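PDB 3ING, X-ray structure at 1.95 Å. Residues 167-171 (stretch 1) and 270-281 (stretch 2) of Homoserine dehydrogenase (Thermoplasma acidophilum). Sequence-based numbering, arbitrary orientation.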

# COMPACT_ATOMS: atom_id res chain seq x y z
N PHE A 167 -11.94 -7.13 -6.66
CA PHE A 167 -11.87 -6.61 -5.32
C PHE A 167 -12.96 -7.24 -4.46
O PHE A 167 -14.11 -7.30 -4.86
CB PHE A 167 -12.01 -5.12 -5.35
CG PHE A 167 -12.02 -4.44 -3.97
CD1 PHE A 167 -13.16 -4.44 -3.18
CD2 PHE A 167 -10.91 -3.74 -3.51
CE1 PHE A 167 -13.15 -3.82 -1.92
CE2 PHE A 167 -10.89 -3.12 -2.28
CZ PHE A 167 -11.99 -3.17 -1.47
N ARG A 168 -12.59 -7.67 -3.26
CA ARG A 168 -13.57 -8.12 -2.27
C ARG A 168 -13.15 -7.66 -0.88
O ARG A 168 -12.00 -7.79 -0.51
CB ARG A 168 -13.77 -9.63 -2.35
CG ARG A 168 -12.54 -10.45 -2.08
CD ARG A 168 -12.78 -11.94 -2.53
NE ARG A 168 -13.84 -12.49 -1.72
CZ ARG A 168 -13.66 -12.96 -0.49
NH1 ARG A 168 -12.44 -12.99 0.02
NH2 ARG A 168 -14.69 -13.39 0.21
N GLY A 169 -14.04 -6.99 -0.14
CA GLY A 169 -13.65 -6.53 1.17
C GLY A 169 -14.76 -6.25 2.11
O GLY A 169 -15.91 -6.19 1.72
N ILE A 170 -14.39 -6.18 3.40
CA ILE A 170 -15.25 -5.67 4.46
C ILE A 170 -14.86 -4.21 4.60
O ILE A 170 -13.81 -3.90 5.19
CB ILE A 170 -15.02 -6.46 5.79
CG1 ILE A 170 -15.51 -7.92 5.62
CG2 ILE A 170 -15.72 -5.81 6.95
CD1 ILE A 170 -15.05 -8.85 6.76
N VAL A 171 -15.64 -3.31 4.00
CA VAL A 171 -15.27 -1.91 3.90
C VAL A 171 -16.25 -0.95 4.55
O VAL A 171 -15.96 0.21 4.64
CB VAL A 171 -15.05 -1.52 2.39
CG1 VAL A 171 -13.91 -2.33 1.74
CG2 VAL A 171 -16.34 -1.64 1.57
N SER A 270 -21.88 -15.74 4.31
CA SER A 270 -21.31 -16.58 5.36
C SER A 270 -19.97 -17.06 4.87
O SER A 270 -19.89 -17.93 4.01
CB SER A 270 -22.20 -17.77 5.67
OG SER A 270 -23.40 -17.33 6.27
N LEU A 271 -18.91 -16.51 5.45
CA LEU A 271 -17.57 -16.77 4.98
C LEU A 271 -16.99 -18.08 5.49
O LEU A 271 -17.29 -18.52 6.60
CB LEU A 271 -16.65 -15.63 5.40
CG LEU A 271 -17.01 -14.25 4.85
CD1 LEU A 271 -16.10 -13.19 5.43
CD2 LEU A 271 -16.96 -14.23 3.31
N ASN A 272 -16.15 -18.68 4.64
CA ASN A 272 -15.37 -19.85 4.97
C ASN A 272 -14.29 -19.46 5.95
O ASN A 272 -13.79 -18.33 5.91
CB ASN A 272 -14.75 -20.43 3.69
CG ASN A 272 -13.58 -21.38 3.97
OD1 ASN A 272 -12.43 -21.09 3.61
ND2 ASN A 272 -13.87 -22.51 4.62
N LYS A 273 -13.93 -20.42 6.80
CA LYS A 273 -12.94 -20.25 7.84
C LYS A 273 -11.62 -19.76 7.30
O LYS A 273 -10.97 -18.97 7.94
CB LYS A 273 -12.72 -21.58 8.60
N ASP A 274 -11.22 -20.24 6.13
CA ASP A 274 -9.92 -19.87 5.56
C ASP A 274 -9.94 -18.63 4.65
O ASP A 274 -8.94 -18.29 4.03
CB ASP A 274 -9.35 -21.07 4.81
CG ASP A 274 -9.20 -22.28 5.72
OD1 ASP A 274 -8.63 -22.10 6.83
OD2 ASP A 274 -9.66 -23.39 5.35
N ASP A 275 -11.07 -17.93 4.59
CA ASP A 275 -11.17 -16.70 3.81
C ASP A 275 -10.33 -15.63 4.48
O ASP A 275 -10.42 -15.49 5.68
CB ASP A 275 -12.64 -16.29 3.82
CG ASP A 275 -12.97 -15.17 2.84
OD1 ASP A 275 -12.21 -14.18 2.73
OD2 ASP A 275 -14.03 -15.30 2.19
N PHE A 276 -9.56 -14.85 3.73
CA PHE A 276 -8.76 -13.77 4.36
C PHE A 276 -9.63 -12.83 5.17
O PHE A 276 -9.24 -12.32 6.21
CB PHE A 276 -7.98 -12.94 3.34
CG PHE A 276 -7.36 -11.69 3.93
CD1 PHE A 276 -6.24 -11.78 4.74
CD2 PHE A 276 -7.91 -10.44 3.71
CE1 PHE A 276 -5.70 -10.67 5.34
CE2 PHE A 276 -7.37 -9.32 4.28
CZ PHE A 276 -6.24 -9.43 5.10
N LEU A 277 -10.83 -12.61 4.69
CA LEU A 277 -11.70 -11.62 5.31
C LEU A 277 -12.11 -12.03 6.71
O LEU A 277 -12.54 -11.18 7.52
CB LEU A 277 -12.93 -11.33 4.43
CG LEU A 277 -12.66 -10.68 3.07
CD1 LEU A 277 -14.00 -10.38 2.30
CD2 LEU A 277 -11.77 -9.43 3.26
N MSE A 278 -12.04 -13.32 7.00
CA MSE A 278 -12.32 -13.79 8.34
C MSE A 278 -11.17 -13.49 9.29
O MSE A 278 -11.34 -13.65 10.49
CB MSE A 278 -12.63 -15.30 8.32
CG MSE A 278 -14.03 -15.60 7.77
SE MSE A 278 -15.48 -14.94 8.90
CE MSE A 278 -15.12 -16.12 10.30
N SER A 279 -10.02 -13.02 8.79
CA SER A 279 -8.92 -12.65 9.68
C SER A 279 -9.16 -11.25 10.27
O SER A 279 -8.48 -10.85 11.19
CB SER A 279 -7.56 -12.64 8.98
OG SER A 279 -7.40 -11.50 8.13
N ILE A 280 -10.11 -10.52 9.70
CA ILE A 280 -10.34 -9.15 10.12
C ILE A 280 -11.10 -9.10 11.44
O ILE A 280 -12.19 -9.67 11.59
CB ILE A 280 -11.05 -8.35 9.04
CG1 ILE A 280 -10.23 -8.38 7.74
CG2 ILE A 280 -11.31 -6.89 9.50
CD1 ILE A 280 -11.06 -7.89 6.50
N GLY A 281 -10.51 -8.38 12.39
CA GLY A 281 -11.04 -8.31 13.74
C GLY A 281 -12.28 -7.44 13.83
O GLY A 281 -12.63 -6.70 12.90

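Arg168, Ile170 and Leu277 account for most of the 320 Å² buried between a strand (167-170) and a segment more than a hundred residues later in the chain. Arg168 and Ile170, two residues apart on the extended strand, both direct their CA-to-CB bonds toward the second stretch, and Leu277 lies between them, nearest Gly169 in the backbone register. The polar part of the contact is a two-pronged salt bridge. The Arg168 side chain (chi1 p, chi2 t, chi3 m) carries its guanidinium to the Asp275 carboxylate, where NH1 donates to OD1 at 3.0 Å in a nearly straight hydrogen bond and NH2 donates to OD2 at 2.8 Å with a more bent one. Asp275 closes a type I turn from Asn272, its N bonded to Asn272 O at 3.0 Å. Its OD1 also accepts a hydrogen bond from the backbone N of Leu277 at 2.9 Å, so the same carboxylate oxygen ties down the following bend and receives Arg168 NH1. Two leucines also touch the guanidinium: Leu277 CD1 lies over one face, 3.7 Å from Arg168 NH2, while Leu271 CD2 approaches the edge, 3.9 Å from Arg168 NH2. A flat cation suits this site: its N-H groups meet the carboxylate near its plane, and one face lies against an apolar methyl. Leu277 CD1 also reaches Gly169 CA at 4.0 Å. Gly169 has no side chain; a CB there would be crowded by Val171 CG1, within its own stretch. Beyond it the contact is apolar. Ile170 (chi1 m, chi2 t) brings CD1 within 4.0 Å of Leu277 CB and 4.1 Å of Ile280 CD1, and its closest approach is 3.5 Å from CD1 to Leu277 O, a packing contact. Ile170, Leu277 and Ile280 are all buried, as suits their hydrocarbon side chains, whereas Arg168 and Asp275 remain partly exposed.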